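Local coordinates for protein putative 6-pyruvoyl tetrahydrobiopterin synthase (Caenorhabditis elegans, PDB 2G64) that probably converts 7,8-dihydroneopterin triphosphate into 6-pyruvoyl tetrahydropterin, a zinc-dependent step in tetrahydrobiopterin biosynthesis, at residues A[24-29]-A[33-38]; A[89-94]-A[105-110]; A[127-130]-A[134-137]. The protein carries 1 engineered substitution. All coordinates share one frame; numbering follows the deposited sequence.

Interaction 1: residues A[24-29]-A[33-38]; sequences EKLSDA and ETFGKC. With NA (sodium ion), chain C.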
loop_
_atom_site.group_PDB
_atom_site.type_symbol
_atom_site.label_atom_id
_atom_site.label_comp_id
_atom_site.label_asym_id
_atom_site.label_seq_id
_atom_site.Cartn_x
_atom_site.Cartn_y
_atom_site.Cartn_z
ATOM N N GLU A 24 3.251 33.051 -14.621
ATOM C CA GLU A 24 3.074 34.368 -15.243
ATOM C C GLU A 24 4.398 35.068 -15.620
ATOM O O GLU A 24 4.387 36.055 -16.351
ATOM C CB GLU A 24 2.199 35.260 -14.352
ATOM C CG GLU A 24 0.758 34.789 -14.290
ATOM C CD GLU A 24 0.146 34.666 -15.667
ATOM O OE1 GLU A 24 0.387 35.566 -16.498
ATOM O OE2 GLU A 24 -0.566 33.672 -15.924
ATOM N N LYS A 25 5.530 34.556 -15.132
ATOM C CA LYS A 25 6.849 35.123 -15.460
ATOM C C LYS A 25 7.521 34.437 -16.673
ATOM O O LYS A 25 8.676 34.739 -17.013
ATOM C CB LYS A 25 7.787 35.072 -14.244
ATOM C CG LYS A 25 7.191 35.650 -12.960
ATOM C CD LYS A 25 7.732 37.029 -12.640
ATOM C CE LYS A 25 7.049 37.633 -11.409
ATOM N NZ LYS A 25 7.881 37.511 -10.172
ATOM N N LEU A 26 6.801 33.504 -17.299
ATOM C CA LEU A 26 7.279 32.804 -18.484
ATOM C C LEU A 26 6.355 33.069 -19.675
ATOM O O LEU A 26 5.146 33.265 -19.516
ATOM C CB LEU A 26 7.379 31.282 -18.227
ATOM C CG LEU A 26 8.434 30.798 -17.219
ATOM C CD1 LEU A 26 8.353 29.280 -16.973
ATOM C CD2 LEU A 26 9.828 31.200 -17.707
ATOM N N SER A 27 6.927 33.041 -20.879
ATOM C CA SER A 27 6.127 33.101 -22.098
ATOM C C SER A 27 5.346 31.813 -22.299
ATOM O O SER A 27 5.608 30.805 -21.629
ATOM C CB SER A 27 7.029 33.344 -23.317
ATOM O OG SER A 27 7.792 32.187 -23.645
ATOM N N ASP A 28 4.401 31.827 -23.229
ATOM C CA ASP A 28 3.670 30.590 -23.538
ATOM C C ASP A 28 4.597 29.433 -23.916
ATOM O O ASP A 28 4.428 28.304 -23.431
ATOM C CB ASP A 28 2.646 30.810 -24.646
ATOM C CG ASP A 28 1.479 31.680 -24.198
ATOM O OD1 ASP A 28 1.347 31.947 -22.982
ATOM O OD2 ASP A 28 0.687 32.073 -25.065
ATOM N N ALA A 29 5.547 29.712 -24.809
ATOM C CA ALA A 29 6.526 28.711 -25.238
ATOM C C ALA A 29 7.396 28.217 -24.088
ATOM O O ALA A 29 7.635 27.023 -23.957
ATOM C CB ALA A 29 7.400 29.263 -26.373
ATOM N N GLU A 33 7.681 24.509 -22.505
ATOM C CA GLU A 33 8.976 23.856 -22.398
ATOM C C GLU A 33 9.331 23.457 -20.962
ATOM O O GLU A 33 9.848 22.365 -20.725
ATOM C CB GLU A 33 10.043 24.747 -23.014
ATOM C CG GLU A 33 9.943 24.774 -24.519
ATOM C CD GLU A 33 10.313 26.104 -25.131
ATOM O OE1 GLU A 33 10.695 27.047 -24.405
ATOM O OE2 GLU A 33 10.210 26.202 -26.359
ATOM N N THR A 34 9.033 24.332 -20.008
ATOM C CA THR A 34 9.357 24.085 -18.594
ATOM C C THR A 34 8.453 23.010 -18.018
ATOM O O THR A 34 8.914 22.118 -17.304
ATOM C CB THR A 34 9.242 25.392 -17.789
ATOM O OG1 THR A 34 10.170 26.349 -18.330
ATOM C CG2 THR A 34 9.541 25.181 -16.287
ATOM N N PHE A 35 7.170 23.067 -18.366
ATOM C CA PHE A 35 6.165 22.298 -17.639
ATOM C C PHE A 35 5.629 21.105 -18.430
ATOM O O PHE A 35 5.029 20.193 -17.857
ATOM C CB PHE A 35 5.046 23.226 -17.162
ATOM C CG PHE A 35 5.493 24.196 -16.093
ATOM C CD1 PHE A 35 6.102 23.728 -14.906
ATOM C CD2 PHE A 35 5.340 25.564 -16.266
ATOM C CE1 PHE A 35 6.528 24.613 -13.922
ATOM C CE2 PHE A 35 5.765 26.454 -15.281
ATOM C CZ PHE A 35 6.354 25.966 -14.102
ATOM N N GLY A 36 5.884 21.094 -19.739
ATOM C CA GLY A 36 5.449 19.991 -20.609
ATOM C C GLY A 36 3.951 19.723 -20.535
ATOM O O GLY A 36 3.142 20.655 -20.550
ATOM N N LYS A 37 3.582 18.444 -20.430
ATOM C CA LYS A 37 2.164 18.072 -20.335
ATOM C C LYS A 37 1.474 18.701 -19.108
ATOM O O LYS A 37 0.256 18.885 -19.093
ATOM C CB LYS A 37 2.006 16.552 -20.290
ATOM C CG LYS A 37 2.144 15.883 -21.654
ATOM C CD LYS A 37 1.823 14.386 -21.556
ATOM C CE LYS A 37 1.937 13.693 -22.911
ATOM N NZ LYS A 37 0.654 13.737 -23.662
ATOM N N CYS A 38 2.255 19.044 -18.088
ATOM C CA CYS A 38 1.675 19.720 -16.924
ATOM C C CYS A 38 1.117 21.117 -17.237
ATOM O O CYS A 38 0.298 21.647 -16.484
ATOM C CB CYS A 38 2.664 19.779 -15.772
ATOM S SG CYS A 38 3.059 18.146 -15.088
HETATM NA NA NA C . -2.351 21.133 -16.900
#

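Interaction 2: residues A[89-94]-A[105-110]; sequences KDVEFF and AIYMFE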
loop_
_atom_site.group_PDB
_atom_site.type_symbol
_atom_site.label_atom_id
_atom_site.label_comp_id
_atom_site.label_asym_id
_atom_site.label_seq_id
_atom_site.Cartn_x
_atom_site.Cartn_y
_atom_site.Cartn_z
ATOM N N LYS A 89 -7.156 28.567 -9.714
ATOM C CA LYS A 89 -8.321 29.423 -9.926
ATOM C C LYS A 89 -9.132 29.725 -8.670
ATOM O O LYS A 89 -9.792 30.765 -8.574
ATOM C CB LYS A 89 -9.233 28.836 -11.007
ATOM C CG LYS A 89 -8.530 28.753 -12.366
ATOM C CD LYS A 89 -9.447 28.214 -13.423
ATOM C CE LYS A 89 -8.682 27.976 -14.717
ATOM N NZ LYS A 89 -9.602 27.568 -15.811
ATOM N N ASP A 90 -9.107 28.813 -7.713
ATOM C CA ASP A 90 -9.960 28.931 -6.513
ATOM C C ASP A 90 -9.209 29.339 -5.248
ATOM O O ASP A 90 -9.825 29.687 -4.222
ATOM C CB ASP A 90 -10.654 27.596 -6.218
ATOM C CG ASP A 90 -11.596 27.173 -7.319
ATOM O OD1 ASP A 90 -12.202 28.056 -7.963
ATOM O OD2 ASP A 90 -11.711 25.947 -7.551
ATOM N N VAL A 91 -7.891 29.228 -5.285
ATOM C CA VAL A 91 -7.081 29.490 -4.115
ATOM C C VAL A 91 -6.191 30.707 -4.382
ATOM O O VAL A 91 -5.336 30.699 -5.273
ATOM C CB VAL A 91 -6.226 28.244 -3.698
ATOM C CG1 VAL A 91 -5.497 28.495 -2.364
ATOM C CG2 VAL A 91 -7.129 27.008 -3.572
ATOM N N GLU A 92 -6.420 31.764 -3.607
ATOM C CA GLU A 92 -5.813 33.039 -3.915
ATOM C C GLU A 92 -4.299 32.918 -4.007
ATOM O O GLU A 92 -3.668 33.495 -4.914
ATOM C CB GLU A 92 -6.215 34.101 -2.896
ATOM C CG GLU A 92 -5.835 35.494 -3.313
ATOM C CD GLU A 92 -6.655 36.013 -4.504
ATOM O OE1 GLU A 92 -7.724 35.432 -4.830
ATOM O OE2 GLU A 92 -6.228 37.021 -5.108
ATOM N N PHE A 93 -3.731 32.143 -3.094
ATOM C CA PHE A 93 -2.279 31.980 -3.011
ATOM C C PHE A 93 -1.644 31.593 -4.360
ATOM O O PHE A 93 -0.550 32.067 -4.730
ATOM C CB PHE A 93 -1.926 30.926 -1.956
ATOM C CG PHE A 93 -0.451 30.651 -1.862
ATOM C CD1 PHE A 93 0.388 31.485 -1.135
ATOM C CD2 PHE A 93 0.099 29.554 -2.519
ATOM C CE1 PHE A 93 1.765 31.219 -1.056
ATOM C CE2 PHE A 93 1.452 29.284 -2.464
ATOM C CZ PHE A 93 2.301 30.118 -1.722
ATOM N N PHE A 94 -2.317 30.701 -5.080
ATOM C CA PHE A 94 -1.745 30.159 -6.318
ATOM C C PHE A 94 -1.924 31.049 -7.538
ATOM O O PHE A 94 -1.387 30.772 -8.619
ATOM C CB PHE A 94 -2.247 28.720 -6.557
ATOM C CG PHE A 94 -1.775 27.758 -5.505
ATOM C CD1 PHE A 94 -0.423 27.359 -5.458
ATOM C CD2 PHE A 94 -2.652 27.297 -4.528
ATOM C CE1 PHE A 94 0.039 26.494 -4.454
ATOM C CE2 PHE A 94 -2.196 26.435 -3.528
ATOM C CZ PHE A 94 -0.848 26.029 -3.497
ATOM N N ALA A 105 3.377 22.162 -0.829
ATOM C CA ALA A 105 3.850 21.740 0.493
ATOM C C ALA A 105 4.068 22.972 1.382
ATOM O O ALA A 105 3.708 22.987 2.566
ATOM C CB ALA A 105 5.125 20.945 0.342
ATOM N N ILE A 106 4.647 24.010 0.795
ATOM C CA ILE A 106 4.905 25.247 1.522
ATOM C C ILE A 106 3.582 25.905 1.934
ATOM O O ILE A 106 3.392 26.291 3.095
ATOM C CB ILE A 106 5.810 26.240 0.702
ATOM C CG1 ILE A 106 7.217 25.661 0.506
ATOM C CG2 ILE A 106 5.916 27.607 1.421
ATOM C CD1 ILE A 106 8.044 26.407 -0.545
ATOM N N TYR A 107 2.666 26.026 0.979
ATOM C CA TYR A 107 1.336 26.561 1.248
ATOM C C TYR A 107 0.651 25.856 2.415
ATOM O O TYR A 107 0.164 26.504 3.333
ATOM C CB TYR A 107 0.453 26.518 -0.029
ATOM C CG TYR A 107 -0.987 26.813 0.296
ATOM C CD1 TYR A 107 -1.420 28.127 0.493
ATOM C CD2 TYR A 107 -1.906 25.776 0.457
ATOM C CE1 TYR A 107 -2.749 28.386 0.819
ATOM C CE2 TYR A 107 -3.214 26.030 0.768
ATOM C CZ TYR A 107 -3.630 27.333 0.966
ATOM O OH TYR A 107 -4.948 27.572 1.288
ATOM N N MET A 108 0.618 24.523 2.398
ATOM C CA MET A 108 -0.114 23.775 3.410
ATOM C C MET A 108 0.557 23.915 4.784
ATOM O O MET A 108 -0.117 24.065 5.796
ATOM C CB MET A 108 -0.227 22.300 3.028
ATOM C CG MET A 108 -0.961 22.083 1.694
ATOM S SD MET A 108 -2.731 22.435 1.744
ATOM C CE MET A 108 -3.349 21.002 2.664
ATOM N N PHE A 109 1.878 23.839 4.798
ATOM C CA PHE A 109 2.657 24.076 6.024
ATOM C C PHE A 109 2.306 25.449 6.614
ATOM O O PHE A 109 1.978 25.569 7.797
ATOM C CB PHE A 109 4.143 24.014 5.685
ATOM C CG PHE A 109 5.063 24.092 6.874
ATOM C CD1 PHE A 109 5.564 22.939 7.457
ATOM C CD2 PHE A 109 5.444 25.332 7.394
ATOM C CE1 PHE A 109 6.444 23.012 8.553
ATOM C CE2 PHE A 109 6.322 25.415 8.479
ATOM C CZ PHE A 109 6.820 24.245 9.058
ATOM N N GLU A 110 2.386 26.488 5.795
ATOM C CA GLU A 110 2.170 27.839 6.313
ATOM C C GLU A 110 0.719 28.094 6.730
ATOM O O GLU A 110 0.465 28.729 7.763
ATOM C CB GLU A 110 2.669 28.892 5.317
ATOM C CG GLU A 110 4.198 28.927 5.161
ATOM C CD GLU A 110 4.934 29.260 6.472
ATOM O OE1 GLU A 110 4.340 29.916 7.352
ATOM O OE2 GLU A 110 6.113 28.862 6.623
#

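Interaction 3: residues A[127-130]-A[134-137]; sequences IEET and IFTY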
loop_
_atom_site.group_PDB
_atom_site.type_symbol
_atom_site.label_atom_id
_atom_site.label_comp_id
_atom_site.label_asym_id
_atom_site.label_seq_id
_atom_site.Cartn_x
_atom_site.Cartn_y
_atom_site.Cartn_z
ATOM N N ILE A 127 3.751 16.304 0.992
ATOM C CA ILE A 127 2.717 16.203 -0.036
ATOM C C ILE A 127 3.141 15.098 -0.996
ATOM O O ILE A 127 4.242 15.136 -1.521
ATOM C CB ILE A 127 2.582 17.535 -0.824
ATOM C CG1 ILE A 127 1.895 18.609 0.056
ATOM C CG2 ILE A 127 1.811 17.313 -2.140
ATOM C CD1 ILE A 127 0.433 18.288 0.431
ATOM N N GLU A 128 2.274 14.113 -1.207
ATOM C CA GLU A 128 2.511 13.139 -2.276
ATOM C C GLU A 128 1.570 13.500 -3.412
ATOM O O GLU A 128 0.355 13.342 -3.311
ATOM C CB GLU A 128 2.280 11.703 -1.788
ATOM C CG GLU A 128 3.021 11.355 -0.482
ATOM C CD GLU A 128 2.959 9.885 -0.092
ATOM O OE1 GLU A 128 2.094 9.151 -0.615
ATOM O OE2 GLU A 128 3.781 9.469 0.761
ATOM N N GLU A 129 2.145 14.013 -4.480
ATOM C CA GLU A 129 1.392 14.400 -5.657
ATOM C C GLU A 129 0.832 13.160 -6.366
ATOM O O GLU A 129 -0.308 13.168 -6.831
ATOM C CB GLU A 129 2.353 15.156 -6.548
ATOM C CG GLU A 129 1.909 15.456 -7.919
ATOM C CD GLU A 129 3.099 15.935 -8.716
ATOM O OE1 GLU A 129 3.640 15.140 -9.509
ATOM O OE2 GLU A 129 3.535 17.079 -8.486
ATOM N N THR A 130 1.658 12.116 -6.446
ATOM C CA THR A 130 1.227 10.755 -6.761
ATOM C C THR A 130 2.033 9.837 -5.845
ATOM O O THR A 130 2.923 10.297 -5.129
ATOM C CB THR A 130 1.549 10.368 -8.219
ATOM O OG1 THR A 130 2.946 10.131 -8.334
ATOM C CG2 THR A 130 1.127 11.484 -9.210
ATOM N N ILE A 134 7.066 12.602 -4.206
ATOM C CA ILE A 134 6.851 12.957 -2.801
ATOM C C ILE A 134 7.669 14.200 -2.437
ATOM O O ILE A 134 8.866 14.253 -2.721
ATOM C CB ILE A 134 7.280 11.784 -1.886
ATOM C CG1 ILE A 134 6.459 10.525 -2.198
ATOM C CG2 ILE A 134 7.134 12.156 -0.412
ATOM C CD1 ILE A 134 7.146 9.534 -3.134
ATOM N N PHE A 135 7.030 15.168 -1.775
ATOM C CA PHE A 135 7.694 16.434 -1.388
ATOM C C PHE A 135 7.557 16.732 0.097
ATOM O O PHE A 135 6.495 16.473 0.693
ATOM C CB PHE A 135 7.091 17.584 -2.195
ATOM C CG PHE A 135 7.132 17.326 -3.671
ATOM C CD1 PHE A 135 8.143 17.863 -4.447
ATOM C CD2 PHE A 135 6.194 16.479 -4.265
ATOM C CE1 PHE A 135 8.224 17.588 -5.817
ATOM C CE2 PHE A 135 6.273 16.193 -5.644
ATOM C CZ PHE A 135 7.289 16.755 -6.408
ATOM N N THR A 136 8.612 17.297 0.698
ATOM C CA THR A 136 8.516 17.648 2.111
ATOM C C THR A 136 9.082 19.025 2.364
ATOM O O THR A 136 9.931 19.526 1.605
ATOM C CB THR A 136 9.194 16.626 3.045
ATOM O OG1 THR A 136 10.609 16.852 3.089
ATOM C CG2 THR A 136 8.865 15.158 2.619
ATOM N N TYR A 137 8.610 19.621 3.438
ATOM C CA TYR A 137 8.994 20.993 3.771
ATOM C C TYR A 137 8.968 21.106 5.287
ATOM O O TYR A 137 8.043 20.596 5.931
ATOM C CB TYR A 137 8.023 21.984 3.152
ATOM C CG TYR A 137 8.351 23.426 3.469
ATOM C CD1 TYR A 137 9.585 23.963 3.137
ATOM C CD2 TYR A 137 7.415 24.241 4.111
ATOM C CE1 TYR A 137 9.885 25.306 3.440
ATOM C CE2 TYR A 137 7.695 25.556 4.407
ATOM C CZ TYR A 137 8.926 26.084 4.057
ATOM O OH TYR A 137 9.197 27.393 4.337
#

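Interaction 1: residues A[24-29]-A[33-38]
Leu26 reaches across to Thr34 and Phe35 with a single methyl, CD1. That methyl is carried outward by chi2 (175°), which sets it anti to CA. The Leu26 and Thr34 side chains cross at about a right angle. Leu26 CD1 lies 3.7 Å from Thr34 OG1, and the same methyl is 4.2 Å from Phe35 CE2. The Thr34 hydroxyl is not spent on this apolar neighbour, since OG1 bonds to the backbone O of Glu30. The other branch of Thr34, CG2, sits over the centre of one face of the Phe35 ring.

One turn of helix 28-35 links the two segments. Glu33 N donates to Ala29 O at 2.9 Å, with an N-H...O angle of 155°. Ser27 is the N-cap of this helix. Gly36 leaves the helix with positive phi. Cys38, the predicted proton acceptor, follows soon after, and its backbone O binds the sodium ion at 2.7 Å, together with Asn40 and His44.

Thr61 and Ser62 of a second subunit pack on Leu26, Thr34 and Phe35. The contact is thus small and lies at the surface: one helical backbone bond holds it, and one leucine methyl rests on Thr34 and, loosely, on Phe35. It lies within a short helix that ends shortly before the sodium-binding Cys38.

Interaction 2: residues A[89-94]-A[105-110]
Tyr107 lays its ring against the side chains of Val91, Phe93 and Phe94, which all lie on one side of it, and every close contact between the two segments runs through this tyrosine. Its CG is anti to the backbone N (chi1 169°), which carries the ring out from helix 101-115 toward the 89-94 segment.

Phe93 and Tyr107 slide past each other in opposite directions. Tyr107 CD1 lies over one face of the Phe93 ring, 3.6 Å from Phe93 CG. The two planes are 38° apart, so the pair is oblique. Phe94 comes in at about a right angle to Tyr107. Its CE2 sits over one face of the tyrosine ring, offset toward the rim, while Phe94 CZ is 3.7 Å from Tyr107 CB. These planes are 56° apart, and the ring centroids are 5.2 Å apart.

The two phenylalanines also pack on each other: Phe93 CD2 lies over the centre of one face of the Phe94 ring. Val91 meets the far end of the tyrosine from the opposite direction, with Val91 CG1 3.8 Å from Tyr107 OH. That hydroxyl is hydrogen-bonded to Thr81 OG1, so the polar tip of a buried ring has a partner. No hydrogen bond joins the two segments.

Nearby, the Asp90 carboxylate bonds to Asn40 and Asn42 of a third subunit. The three rings form an aromatic cluster, which packs the chain following helix 87-90 against helix 101-115, one of the helices lying on the sheet of this PTPS-family fold.

Interaction 3: residues A[127-130]-A[134-137]
Phe135 and Ile127 face each other as an antiparallel hydrogen-bonded pair. Ile127 N donates to Phe135 O at 2.8 Å, and Phe135 N returns a bond of 2.8 Å to Ile127 O. Both are nearly straight, with N-H...O angles of 161° and 162°.

Phe135 has the most surface covered here. Ile127 O lies at the edge of its ring, in the ring plane, 3.6 Å from Phe135 CD2. On the same side of the sheet, Phe135 touches Ser101 and Glu102, and Ile127 touches Ala105, all of helix 101-115.

The Glu129 and Phe135 side chains cross obliquely, with carboxylate and ring planes 40° apart. Glu129 OE2 is 4.0 Å from Phe135 CE2 and is hydrogen-bonded with Ser101 OG.

Ile134 and Glu128 form the next pair, non-hydrogen-bonded, with their side chains on the other face. They lie side by side and point the same way. In one of the two conformers modelled for the isoleucine, Ile134 CG1 is 3.9 Å from Glu128 CG. Beyond CG the glutamate is extended, and its OE2 has a long, weak ion pair with Lys51. With an alanine in place of Glu128, Lys51 is likely to lose its distant, weak carboxylate partner and the side of Ile134 to lose cover.

Residues 134-137 also pair antiparallel with a strand of a second subunit, so the sheet continues across the interface. This is a beta hairpin of strands 122-128 and 133-137. Near its turn the chain bends at Glu129, assigned by similarity to the charge relay system, which lies close to the zinc ligands His19 and His46.

How the interactions relate
The three contacts follow one another along the chain, interaction 1 first and interaction 3 last. Interaction 1 lies toward the surface, with its centre about 23 Å from the chain centre. Interactions 2 and 3 are buried, each about 8 Å from it. Their own centres are about 14 Å apart, and they touch: helix 101-115 packs on the hairpin, with Phe109 and Tyr137 meeting edge-to-face. Interaction 1 touches neither; its nearest atoms are about 7 Å from interaction 2 and about 6 Å from interaction 3. All three reach the third subunit. Interactions 1 and 3 supply predicted catalytic residues, Cys38 and Glu129, so the site probably joins distant chain parts with His84 of the third subunit.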